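Local coordinates for enoyl-CoA hydratase (Mycobacterium smegmatis, PDB 3PE8), which probably catalyses the reversible hydration of the double bond of enoyl-CoA thioesters, as a zinc-binding member of the enoyl-CoA hydratase/isomerase family, at residues P9-D14 against R20-N25; T92-G97 against A192-N197; I116-E121 against L184-R189. All coordinates share one frame; numbering follows the deposited sequence.

Interaction 1: residues P9-D14 against R20-N25; sequences PVLLVD and RTLTLN
The amide of Asn25 is turned back over the start of the 9-14 segment. Asn25 ND2 donates a hydrogen bond to Pro9 O at 2.9 Å, almost in line with the carbonyl bond. The acceptor lies slightly out of the amide plane, by 17°. Leu12 CG packs against Asn25 ND2 at 3.7 Å, and Leu12 CD1 touches the amide carbon. Asn25 CG stands anti to the backbone N (chi1 -166°), which carries the amide across to Pro9 and Leu12. The guanidinium of Arg20 meets CG1 of Val13 obliquely. The closest approach of that pair is from Val13 CG1 to Arg20 CD, 3.6 Å. The polar end of Arg20 is held elsewhere, by Thr15 and by a salt bridge to Asp51.

Backbone bonds join the two strands. Leu12 and Thr23 form one hydrogen-bonded pair, Asp14 and Thr21 the next. Asn25 N also donates to Val10 O at 2.8 Å, from well above the carbonyl plane. A water links Asp14 OD1 to Thr21 OG1, and Asp14 OD1 also bonds Thr16.

The face with Leu11, Val13, Leu22 and Leu24 is apolar. CG2 of Val13 lies beside CD2 of Leu22 at 3.9 Å, the two side chains running alongside each other. CD1 of Leu11 meets CD2 of Leu24 at 4.0 Å. Helix 35-50 covers Leu11 and Leu22 on this face. Leu12, Asp14, Thr21 and Thr23 occupy the other face. The two strands run antiparallel at 164°, a beta hairpin at the edge of the main sheet of the crotonase fold.

Interaction 2: residues T92-G97 against A192-N197; sequences TKPVIG and ASIVGN
Pro94 and Ile96 of the 92-97 segment both pack on Ile194 near the end of helix 183-195. The contact is small and wholly apolar. No hydrogen bond crosses it.

Lys93, just before the contact, is bonded through NZ to the backbone oxygens of Ala48, Gln49 and Val54. Pro94 follows and makes the closest approach. CB of Pro94 is directed toward the helix, and Pro94 CG lies 4.0 Å from Ile194 CG2. Pro94 CB meets the other branch of the isoleucine, at 4.1 Å from Ile194 CD1. The ring therefore touches both branches of one side chain. The two side chains pass alongside each other, running in opposite senses, and do not meet end on. Ile194 has CG2 anti to the backbone N and CG1 anti to the carbonyl carbon (chi1 -59°). This torsion sets both branches on the side of the proline.

Val95 points away from the helix, as expected for the next residue of an extended chain. Ile96 points toward it again. Ile96 CD1 comes to 4.5 Å from Ile194 CD1, a looser touch. Ile96 also packs on Val190 and Ala191, one turn earlier in the same helix.

All three residues are buried. Leu158 of the second subunit packs on both Pro94 and Ile194, so the subunit interface adjoins this contact. Strand 95-99 lies beside strand 56-61, whose Val56 touches Ile96 and Ile194. The last turn of helix 183-195 thus lies over the start of these two parallel strands.

Interaction 3: residues I116-E121 against L184-R189; sequences ILIASE and LTAARR
Ile118 carries the strand's side of this contact, pressing on Ala186 and Ala187 of helix 183-195. The tight part is at its CD1. Ile118 CD1 lies 3.7 Å from Ala187 CA and 3.8 Å from Ala186 O. It therefore rests against the helix backbone itself as well as against side chains. The small alanine side chains are consistent with so close an approach, with CA of Ile118 6.8 Å from CA of Ala187.

The two methyl groups are met less closely. CD1 of Ile118 is 4.2 Å from Ala187 CB. On the other branch, Ile118 CG2 is also 4.2 Å from Ala186 CB. Ile118 CG1 is anti to the carbonyl carbon (chi1 -61°), while CG2 is anti to the backbone N. The side chain thus spans two consecutive helix residues: CG2 meets the CB of Ala186, while CD1 reaches Ala187 and the carbonyl oxygen of Ala186. Ala186 points toward the strand. No hydrogen bond crosses between the two segments.

The solvent side of the helix is different. Arg188 leads away from the strand and Thr185 is exposed. Arg189 is exposed too, but its guanidinium turns back to form a salt bridge with Glu176. None of the three touches the strand. The guanidinium of Arg188 folds back along the helix, with Leu184 O 3.6 Å over the centre of one face. That of Arg189 lies over Ala186 CA in a similar way.

The buried side is closed by several neighbours. Ile118 packs on Ile96 of the adjoining strand and on Arg155 of the second subunit. Ala187 also touches Ile58 and Ala98. This is helix-on-sheet packing, in which helix 183-195 lies against the parallel strands of the crotonase fold.

In the fold
Interaction 1 comes first and closes a short loop, the turn of the N-terminal hairpin at one edge of the main sheet. Interaction 2 opens later, at the start of strand 95-99, and closes a long loop with the end of helix 183-195. Interaction 3 is nested inside that loop, joining strand 116-120 to an earlier part of the same helix. Interactions 2 and 3 touch: Gly97 probably bonds the backbones of Ile116 and Ile118, since their strands are neighbours. Both also reach the second subunit. Interaction 1 touches neither, but its strand 19-24 belongs to the same sheet, next to strand 56-61.

Interaction 1: residues P9-D14 against R20-N25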
ATOM      1  N   PRO A   9     -24.886  -0.219  37.656  1.00 33.21           N
ATOM      2  CA  PRO A   9     -23.647   0.066  36.945  1.00 28.45           C
ATOM      3  C   PRO A   9     -23.929   0.416  35.494  1.00 23.71           C
ATOM      4  O   PRO A   9     -24.909  -0.071  34.906  1.00 21.85           O
ATOM      5  CB  PRO A   9     -22.880  -1.245  37.022  1.00 28.96           C
ATOM      6  CG  PRO A   9     -23.913  -2.271  37.190  1.00 32.14           C
ATOM      7  CD  PRO A   9     -25.001  -1.642  38.005  1.00 33.54           C
ATOM      8  N   VAL A  10     -23.051   1.219  34.921  1.00 19.40           N
ATOM      9  CA  VAL A  10     -23.197   1.620  33.527  1.00 17.31           C
ATOM     10  C   VAL A  10     -22.897   0.491  32.550  1.00 15.19           C
ATOM     11  O   VAL A  10     -23.227   0.617  31.379  1.00 13.92           O
ATOM     12  CB  VAL A  10     -22.323   2.853  33.142  1.00 17.25           C
ATOM     13  CG1 VAL A  10     -22.807   4.113  33.896  1.00 19.94           C
ATOM     14  CG2 VAL A  10     -20.828   2.552  33.306  1.00 18.69           C
ATOM     15  N   LEU A  11     -22.275  -0.601  33.023  1.00 14.53           N
ATOM     16  CA  LEU A  11     -21.931  -1.753  32.182  1.00 13.46           C
ATOM     17  C   LEU A  11     -22.206  -3.024  32.954  1.00 14.29           C
ATOM     18  O   LEU A  11     -21.636  -3.208  34.019  1.00 16.86           O
ATOM     19  CB  LEU A  11     -20.464  -1.759  31.747  1.00 13.56           C
ATOM     20  CG  LEU A  11     -20.103  -2.809  30.690  1.00 13.62           C
ATOM     21  CD1 LEU A  11     -20.635  -2.449  29.312  1.00 13.02           C
ATOM     22  CD2 LEU A  11     -18.563  -2.988  30.654  1.00 15.43           C
ATOM     23  N   LEU A  12     -23.090  -3.870  32.460  1.00 13.09           N
ATOM     24  CA  LEU A  12     -23.352  -5.159  33.102  1.00 13.86           C
ATOM     25  C   LEU A  12     -22.427  -6.208  32.525  1.00 13.77           C
ATOM     26  O   LEU A  12     -22.120  -6.171  31.319  1.00 13.66           O
ATOM     27  CB  LEU A  12     -24.808  -5.578  32.929  1.00 15.35           C
ATOM     28  CG  LEU A  12     -25.814  -4.593  33.510  1.00 17.03           C
ATOM     29  CD1 LEU A  12     -27.214  -4.987  33.102  1.00 21.87           C
ATOM     30  CD2 LEU A  12     -25.702  -4.503  35.026  1.00 20.42           C
ATOM     31  N   VAL A  13     -21.962  -7.121  33.384  1.00 13.86           N
ATOM     32  CA  VAL A  13     -21.001  -8.160  32.978  1.00 14.15           C
ATOM     33  C   VAL A  13     -21.509  -9.515  33.461  1.00 14.40           C
ATOM     34  O   VAL A  13     -21.820  -9.680  34.630  1.00 16.10           O
ATOM     35  CB  VAL A  13     -19.582  -7.880  33.552  1.00 14.66           C
ATOM     36  CG1 VAL A  13     -18.571  -8.952  33.133  1.00 16.34           C
ATOM     37  CG2 VAL A  13     -19.075  -6.458  33.193  1.00 15.11           C
ATOM     38  N   ASP A  14     -21.561 -10.499  32.548  1.00 13.17           N
ATOM     39  CA  ASP A  14     -21.921 -11.871  32.868  1.00 14.38           C
ATOM     40  C   ASP A  14     -20.887 -12.783  32.207  1.00 12.86           C
ATOM     41  O   ASP A  14     -20.482 -12.512  31.074  1.00 13.99           O
ATOM     42  CB  ASP A  14     -23.282 -12.221  32.286  1.00 14.85           C
ATOM     43  CG  ASP A  14     -23.636 -13.695  32.485  1.00 17.42           C
ATOM     44  OD1 ASP A  14     -23.353 -14.529  31.594  1.00 16.44           O
ATOM     45  OD2 ASP A  14     -24.121 -14.031  33.589  1.00 21.06           O
ATOM     46  N   ARG A  20     -18.252 -14.058  27.834  1.00 11.19           N
ATOM     47  CA  ARG A  20     -18.488 -12.872  28.663  1.00 11.97           C
ATOM     48  C   ARG A  20     -19.361 -11.914  27.874  1.00 11.68           C
ATOM     49  O   ARG A  20     -18.989 -11.497  26.784  1.00 10.49           O
ATOM     50  CB  ARG A  20     -17.197 -12.174  29.048  1.00 13.11           C
ATOM     51  CG  ARG A  20     -17.498 -10.937  29.932  1.00 14.64           C
ATOM     52  CD  ARG A  20     -16.361 -10.537  30.774  1.00 16.26           C
ATOM     53  NE  ARG A  20     -16.016 -11.570  31.737  1.00 14.96           N
ATOM     54  CZ  ARG A  20     -14.899 -11.562  32.431  1.00 17.49           C
ATOM     55  NH1 ARG A  20     -14.021 -10.563  32.261  1.00 19.40           N
ATOM     56  NH2 ARG A  20     -14.638 -12.549  33.302  1.00 19.00           N
ATOM     57  N   THR A  21     -20.533 -11.596  28.424  1.00 11.06           N
ATOM     58  CA  THR A  21     -21.429 -10.643  27.820  1.00 10.95           C
ATOM     59  C   THR A  21     -21.265  -9.303  28.522  1.00 10.45           C
ATOM     60  O   THR A  21     -21.365  -9.219  29.768  1.00 11.55           O
ATOM     61  CB  THR A  21     -22.894 -11.122  27.909  1.00 12.25           C
ATOM     62  OG1 THR A  21     -23.045 -12.432  27.319  1.00 13.83           O
ATOM     63  CG2 THR A  21     -23.843 -10.131  27.184  1.00 11.94           C
ATOM     64  N   LEU A  22     -21.025  -8.263  27.728  1.00 10.12           N
ATOM     65  CA  LEU A  22     -20.872  -6.882  28.209  1.00 10.27           C
ATOM     66  C   LEU A  22     -22.097  -6.143  27.677  1.00 10.32           C
ATOM     67  O   LEU A  22     -22.301  -6.054  26.451  1.00 11.19           O
ATOM     68  CB  LEU A  22     -19.598  -6.270  27.627  1.00 10.39           C
ATOM     69  CG  LEU A  22     -18.286  -6.999  27.954  1.00 10.63           C
ATOM     70  CD1 LEU A  22     -17.108  -6.308  27.256  1.00 11.59           C
ATOM     71  CD2 LEU A  22     -18.072  -7.094  29.483  1.00 13.40           C
ATOM     72  N   THR A  23     -22.935  -5.688  28.599  1.00 10.09           N
ATOM     73  CA  THR A  23     -24.197  -5.017  28.235  1.00 10.52           C
ATOM     74  C   THR A  23     -24.087  -3.543  28.580  1.00 10.06           C
ATOM     75  O   THR A  23     -24.027  -3.196  29.756  1.00 12.55           O
ATOM     76  CB  THR A  23     -25.396  -5.654  28.939  1.00 11.82           C
ATOM     77  OG1 THR A  23     -25.460  -7.072  28.628  1.00 12.67           O
ATOM     78  CG2 THR A  23     -26.708  -4.943  28.507  1.00 13.14           C
ATOM     79  N   LEU A  24     -24.059  -2.675  27.559  1.00 10.57           N
ATOM     80  CA  LEU A  24     -24.114  -1.225  27.750  1.00 11.69           C
ATOM     81  C   LEU A  24     -25.401  -0.907  28.515  1.00 11.87           C
ATOM     82  O   LEU A  24     -26.464  -1.350  28.122  1.00 13.39           O
ATOM     83  CB  LEU A  24     -24.119  -0.487  26.414  1.00 11.38           C
ATOM     84  CG  LEU A  24     -23.016  -0.829  25.402  1.00 13.05           C
ATOM     85  CD1 LEU A  24     -23.309  -0.065  24.108  1.00 13.28           C
ATOM     86  CD2 LEU A  24     -21.613  -0.485  25.921  1.00 14.05           C
ATOM     87  N   ASN A  25     -25.299  -0.197  29.634  1.00 12.25           N
ATOM     88  CA  ASN A  25     -26.415  -0.104  30.563  1.00 13.00           C
ATOM     89  C   ASN A  25     -26.715   1.340  31.011  1.00 13.45           C
ATOM     90  O   ASN A  25     -26.723   1.659  32.218  1.00 14.88           O
ATOM     91  CB  ASN A  25     -26.201  -1.032  31.792  1.00 13.96           C
ATOM     92  CG  ASN A  25     -27.474  -1.220  32.600  1.00 16.72           C
ATOM     93  OD1 ASN A  25     -28.573  -1.345  32.026  1.00 19.05           O
ATOM     94  ND2 ASN A  25     -27.340  -1.223  33.927  1.00 16.54           N
TER
HETATM   95  O   HOH W   1     -22.259 -14.426  29.094  1.00 10.09           O

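Interaction 2: residues T92-G97 against A192-N197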
ATOM      1  N   THR A  92      -7.354 -10.843  20.759  1.00 14.58           N
ATOM      2  CA  THR A  92      -7.301 -12.060  19.955  1.00 13.59           C
ATOM      3  C   THR A  92      -8.504 -12.939  20.206  1.00 13.20           C
ATOM      4  O   THR A  92      -8.677 -13.934  19.504  1.00 14.26           O
ATOM      5  CB  THR A  92      -6.054 -12.862  20.214  1.00 15.00           C
ATOM      6  OG1 THR A  92      -6.051 -13.355  21.564  1.00 15.40           O
ATOM      7  CG2 THR A  92      -4.796 -12.010  19.927  1.00 15.31           C
ATOM      8  N   LYS A  93      -9.327 -12.597  21.201  1.00 12.50           N
ATOM      9  CA  LYS A  93     -10.579 -13.328  21.465  1.00 12.01           C
ATOM     10  C   LYS A  93     -11.723 -12.687  20.658  1.00 11.61           C
ATOM     11  O   LYS A  93     -11.851 -11.474  20.627  1.00 12.08           O
ATOM     12  CB  LYS A  93     -10.890 -13.292  22.963  1.00 12.17           C
ATOM     13  CG  LYS A  93      -9.808 -13.975  23.810  1.00 13.65           C
ATOM     14  CD  LYS A  93     -10.122 -13.992  25.264  1.00 15.92           C
ATOM     15  CE  LYS A  93      -8.963 -14.547  26.053  1.00 13.64           C
ATOM     16  NZ  LYS A  93      -9.208 -14.416  27.515  1.00 15.14           N
ATOM     17  N   PRO A  94     -12.587 -13.502  20.054  1.00 11.15           N
ATOM     18  CA  PRO A  94     -13.623 -12.946  19.234  1.00 11.34           C
ATOM     19  C   PRO A  94     -14.657 -12.118  19.985  1.00 10.61           C
ATOM     20  O   PRO A  94     -15.049 -12.475  21.085  1.00 10.55           O
ATOM     21  CB  PRO A  94     -14.326 -14.173  18.661  1.00 11.76           C
ATOM     22  CG  PRO A  94     -13.425 -15.288  18.837  1.00 14.60           C
ATOM     23  CD  PRO A  94     -12.512 -14.965  19.945  1.00 11.83           C
ATOM     24  N   VAL A  95     -15.100 -11.033  19.353  1.00  9.43           N
ATOM     25  CA  VAL A  95     -16.137 -10.140  19.867  1.00  8.79           C
ATOM     26  C   VAL A  95     -17.329 -10.160  18.918  1.00  9.17           C
ATOM     27  O   VAL A  95     -17.209  -9.813  17.743  1.00  9.60           O
ATOM     28  CB  VAL A  95     -15.652  -8.683  20.016  1.00  9.78           C
ATOM     29  CG1 VAL A  95     -16.786  -7.785  20.547  1.00 10.87           C
ATOM     30  CG2 VAL A  95     -14.465  -8.619  20.997  1.00 10.79           C
ATOM     31  N   ILE A  96     -18.461 -10.607  19.430  1.00  8.26           N
ATOM     32  CA  ILE A  96     -19.729 -10.717  18.701  1.00  8.09           C
ATOM     33  C   ILE A  96     -20.593  -9.552  19.157  1.00  8.87           C
ATOM     34  O   ILE A  96     -20.811  -9.375  20.362  1.00 10.44           O
ATOM     35  CB  ILE A  96     -20.487 -12.010  19.031  1.00  8.59           C
ATOM     36  CG1 ILE A  96     -19.710 -13.217  18.554  1.00  9.05           C
ATOM     37  CG2 ILE A  96     -21.934 -11.971  18.369  1.00  9.99           C
ATOM     38  CD1 ILE A  96     -20.144 -14.546  19.237  1.00 10.26           C
ATOM     39  N   GLY A  97     -21.025  -8.718  18.215  1.00  8.65           N
ATOM     40  CA  GLY A  97     -21.986  -7.655  18.536  1.00  8.84           C
ATOM     41  C   GLY A  97     -23.383  -8.158  18.317  1.00  8.99           C
ATOM     42  O   GLY A  97     -23.715  -8.598  17.186  1.00  9.45           O
ATOM     43  N   ALA A 192     -21.009 -20.421  21.309  1.00 11.30           N
ATOM     44  CA  ALA A 192     -20.804 -21.796  21.708  1.00 11.57           C
ATOM     45  C   ALA A 192     -20.060 -22.605  20.629  1.00 12.37           C
ATOM     46  O   ALA A 192     -19.180 -23.421  20.946  1.00 11.87           O
ATOM     47  CB  ALA A 192     -22.131 -22.473  22.057  1.00 12.66           C
ATOM     48  N   SER A 193     -20.370 -22.331  19.371  1.00 12.51           N
ATOM     49  CA  SER A 193     -19.625 -22.948  18.273  1.00 13.41           C
ATOM     50  C   SER A 193     -18.145 -22.603  18.303  1.00 13.23           C
ATOM     51  O   SER A 193     -17.304 -23.472  18.135  1.00 14.07           O
ATOM     52  CB  SER A 193     -20.215 -22.591  16.911  1.00 14.38           C
ATOM     53  OG  SER A 193     -21.540 -23.026  16.828  1.00 16.68           O
ATOM     54  N   ILE A 194     -17.835 -21.360  18.625  1.00 11.76           N
ATOM     55  CA  ILE A 194     -16.457 -20.934  18.733  1.00 11.15           C
ATOM     56  C   ILE A 194     -15.760 -21.608  19.914  1.00 12.08           C
ATOM     57  O   ILE A 194     -14.652 -22.094  19.791  1.00 13.33           O
ATOM     58  CB  ILE A 194     -16.356 -19.398  18.850  1.00 11.09           C
ATOM     59  CG1 ILE A 194     -16.982 -18.711  17.630  1.00 11.39           C
ATOM     60  CG2 ILE A 194     -14.864 -18.973  19.003  1.00 10.48           C
ATOM     61  CD1 ILE A 194     -16.887 -17.171  17.668  1.00 10.39           C
ATOM     62  N   VAL A 195     -16.442 -21.625  21.055  1.00 12.44           N
ATOM     63  CA  VAL A 195     -15.946 -22.225  22.313  1.00 12.68           C
ATOM     64  C   VAL A 195     -15.596 -23.708  22.092  1.00 13.87           C
ATOM     65  O   VAL A 195     -14.645 -24.227  22.673  1.00 14.34           O
ATOM     66  CB  VAL A 195     -16.944 -21.995  23.463  1.00 12.58           C
ATOM     67  CG1 VAL A 195     -16.624 -22.872  24.715  1.00 13.12           C
ATOM     68  CG2 VAL A 195     -16.948 -20.515  23.857  1.00 12.99           C
ATOM     69  N   GLY A 196     -16.359 -24.390  21.249  1.00 14.42           N
ATOM     70  CA  GLY A 196     -16.070 -25.801  20.907  1.00 15.17           C
ATOM     71  C   GLY A 196     -14.834 -26.081  20.063  1.00 15.68           C
ATOM     72  O   GLY A 196     -14.420 -27.250  19.905  1.00 16.79           O
ATOM     73  N   ASN A 197     -14.245 -25.041  19.478  1.00 13.46           N
ATOM     74  CA  ASN A 197     -13.050 -25.176  18.663  1.00 14.80           C
ATOM     75  C   ASN A 197     -11.765 -25.084  19.505  1.00 15.50           C
ATOM     76  O   ASN A 197     -11.818 -24.936  20.709  1.00 16.19           O
ATOM     77  CB  ASN A 197     -13.085 -24.119  17.556  1.00 15.21           C
ATOM     78  CG  ASN A 197     -14.063 -24.478  16.487  1.00 20.66           C
ATOM     79  OD1 ASN A 197     -14.788 -23.620  15.978  1.00 22.57           O
ATOM     80  ND2 ASN A 197     -14.152 -25.759  16.172  1.00 20.83           N
TER

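Interaction 3: residues I116-E121 against L184-R189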
ATOM      1  N   ILE A 116     -17.960  -9.997  14.444  1.00  8.45           N
ATOM      2  CA  ILE A 116     -19.142 -10.676  13.881  1.00  8.03           C
ATOM      3  C   ILE A 116     -20.368  -9.954  14.453  1.00  8.33           C
ATOM      4  O   ILE A 116     -20.429  -9.728  15.650  1.00  9.20           O
ATOM      5  CB  ILE A 116     -19.224 -12.149  14.374  1.00  8.50           C
ATOM      6  CG1 ILE A 116     -18.000 -12.958  13.934  1.00 10.05           C
ATOM      7  CG2 ILE A 116     -20.578 -12.761  13.933  1.00  8.92           C
ATOM      8  CD1 ILE A 116     -17.853 -14.348  14.718  1.00  9.09           C
ATOM      9  N   LEU A 117     -21.313  -9.583  13.608  1.00  7.91           N
ATOM     10  CA  LEU A 117     -22.561  -8.972  14.074  1.00  8.12           C
ATOM     11  C   LEU A 117     -23.748  -9.882  13.792  1.00  8.80           C
ATOM     12  O   LEU A 117     -23.840 -10.506  12.707  1.00  9.63           O
ATOM     13  CB  LEU A 117     -22.811  -7.627  13.394  1.00  8.88           C
ATOM     14  CG  LEU A 117     -21.823  -6.490  13.666  1.00  9.05           C
ATOM     15  CD1 LEU A 117     -22.258  -5.171  13.005  1.00  9.65           C
ATOM     16  CD2 LEU A 117     -21.677  -6.271  15.190  1.00  8.27           C
ATOM     17  N   ILE A 118     -24.660  -9.932  14.760  1.00  8.59           N
ATOM     18  CA  ILE A 118     -25.973 -10.520  14.623  1.00  9.43           C
ATOM     19  C   ILE A 118     -26.968  -9.440  15.027  1.00  9.37           C
ATOM     20  O   ILE A 118     -26.726  -8.710  15.956  1.00  9.54           O
ATOM     21  CB  ILE A 118     -26.128 -11.734  15.543  1.00 10.36           C
ATOM     22  CG1 ILE A 118     -25.092 -12.813  15.182  1.00 14.11           C
ATOM     23  CG2 ILE A 118     -27.576 -12.292  15.460  1.00 13.23           C
ATOM     24  CD1 ILE A 118     -24.931 -13.901  16.307  1.00 17.92           C
ATOM     25  N   ALA A 119     -28.082  -9.318  14.305  1.00  9.69           N
ATOM     26  CA  ALA A 119     -29.044  -8.252  14.550  1.00 10.32           C
ATOM     27  C   ALA A 119     -30.407  -8.776  14.909  1.00 10.24           C
ATOM     28  O   ALA A 119     -30.866  -9.733  14.335  1.00 11.41           O
ATOM     29  CB  ALA A 119     -29.203  -7.362  13.312  1.00 10.95           C
ATOM     30  N   SER A 120     -31.053  -8.104  15.845  1.00  9.73           N
ATOM     31  CA  SER A 120     -32.495  -8.183  16.002  1.00 10.77           C
ATOM     32  C   SER A 120     -33.194  -7.596  14.765  1.00 11.17           C
ATOM     33  O   SER A 120     -32.663  -6.686  14.089  1.00 11.36           O
ATOM     34  CB  SER A 120     -32.880  -7.378  17.255  1.00 11.06           C
ATOM     35  OG  SER A 120     -34.261  -7.265  17.369  1.00 15.03           O
ATOM     36  N   GLU A 121     -34.421  -8.076  14.522  1.00 13.26           N
ATOM     37  CA  GLU A 121     -35.305  -7.506  13.527  0.70 14.72           C
ATOM     38  C   GLU A 121     -35.490  -5.992  13.793  1.00 15.73           C
ATOM     39  O   GLU A 121     -35.757  -5.232  12.872  1.00 17.38           O
ATOM     40  CB  GLU A 121     -36.666  -8.229  13.567  0.70 16.61           C
ATOM     41  CG  GLU A 121     -37.393  -8.055  14.923  0.70 19.94           C
ATOM     42  CD  GLU A 121     -38.484  -9.092  15.199  0.70 23.38           C
ATOM     43  OE1 GLU A 121     -39.038  -9.677  14.224  0.70 30.35           O
ATOM     44  OE2 GLU A 121     -38.787  -9.344  16.395  0.70 18.68           O
ATOM     45  N   LEU A 184     -30.092 -12.721  21.897  1.00 11.25           N
ATOM     46  CA  LEU A 184     -28.998 -13.264  22.714  1.00 11.37           C
ATOM     47  C   LEU A 184     -28.928 -14.798  22.640  1.00 12.06           C
ATOM     48  O   LEU A 184     -27.839 -15.339  22.672  1.00 11.20           O
ATOM     49  CB  LEU A 184     -29.028 -12.755  24.147  1.00 12.67           C
ATOM     50  CG  LEU A 184     -28.353 -11.369  24.386  1.00 15.39           C
ATOM     51  CD1 LEU A 184     -26.791 -11.439  24.326  1.00 16.39           C
ATOM     52  CD2 LEU A 184     -28.814 -10.307  23.471  1.00 19.38           C
ATOM     53  N   THR A 185     -30.058 -15.481  22.464  1.00 12.76           N
ATOM     54  CA  THR A 185     -30.043 -16.902  22.105  1.00 12.95           C
ATOM     55  C   THR A 185     -29.140 -17.157  20.891  1.00 12.73           C
ATOM     56  O   THR A 185     -28.272 -18.055  20.891  1.00 13.30           O
ATOM     57  CB  THR A 185     -31.480 -17.386  21.814  1.00 13.58           C
ATOM     58  OG1 THR A 185     -32.275 -17.148  22.955  1.00 16.20           O
ATOM     59  CG2 THR A 185     -31.492 -18.912  21.480  1.00 14.57           C
ATOM     60  N   ALA A 186     -29.333 -16.387  19.822  1.00 12.42           N
ATOM     61  CA  ALA A 186     -28.546 -16.556  18.636  1.00 11.84           C
ATOM     62  C   ALA A 186     -27.085 -16.266  18.817  1.00 11.37           C
ATOM     63  O   ALA A 186     -26.213 -16.956  18.235  1.00 12.65           O
ATOM     64  CB  ALA A 186     -29.108 -15.674  17.468  1.00 12.59           C
ATOM     65  N   ALA A 187     -26.797 -15.182  19.538  1.00 11.34           N
ATOM     66  CA  ALA A 187     -25.409 -14.811  19.812  1.00 10.12           C
ATOM     67  C   ALA A 187     -24.709 -15.899  20.629  1.00 10.63           C
ATOM     68  O   ALA A 187     -23.548 -16.226  20.347  1.00 10.26           O
ATOM     69  CB  ALA A 187     -25.334 -13.497  20.498  1.00 10.96           C
ATOM     70  N   ARG A 188     -25.428 -16.486  21.595  1.00 10.99           N
ATOM     71  CA  ARG A 188     -24.872 -17.594  22.398  1.00 11.79           C
ATOM     72  C   ARG A 188     -24.599 -18.837  21.562  1.00 12.19           C
ATOM     73  O   ARG A 188     -23.639 -19.549  21.832  1.00 12.07           O
ATOM     74  CB  ARG A 188     -25.768 -17.923  23.594  1.00 11.49           C
ATOM     75  CG  ARG A 188     -25.659 -16.904  24.743  1.00 13.49           C
ATOM     76  CD  ARG A 188     -26.438 -17.354  25.957  1.00 13.83           C
ATOM     77  NE  ARG A 188     -27.881 -17.171  25.862  1.00 14.55           N
ATOM     78  CZ  ARG A 188     -28.554 -16.081  26.258  1.00 15.67           C
ATOM     79  NH1 ARG A 188     -27.921 -15.000  26.743  1.00 15.84           N
ATOM     80  NH2 ARG A 188     -29.868 -16.058  26.144  1.00 15.85           N
ATOM     81  N   ARG A 189     -25.422 -19.096  20.535  1.00 12.72           N
ATOM     82  CA  ARG A 189     -25.189 -20.219  19.634  1.00 13.24           C
ATOM     83  C   ARG A 189     -23.890 -20.052  18.883  1.00 11.99           C
ATOM     84  O   ARG A 189     -23.110 -21.019  18.785  1.00 12.76           O
ATOM     85  CB  ARG A 189     -26.342 -20.403  18.619  1.00 14.75           C
ATOM     86  CG  ARG A 189     -27.624 -20.858  19.171  1.00 18.74           C
ATOM     87  CD  ARG A 189     -28.568 -21.321  18.047  1.00 23.79           C
ATOM     88  NE  ARG A 189     -28.746 -20.306  16.984  1.00 24.33           N
ATOM     89  CZ  ARG A 189     -29.839 -19.540  16.845  1.00 28.09           C
ATOM     90  NH1 ARG A 189     -30.872 -19.626  17.719  1.00 27.91           N
ATOM     91  NH2 ARG A 189     -29.896 -18.649  15.855  1.00 28.52           N
TER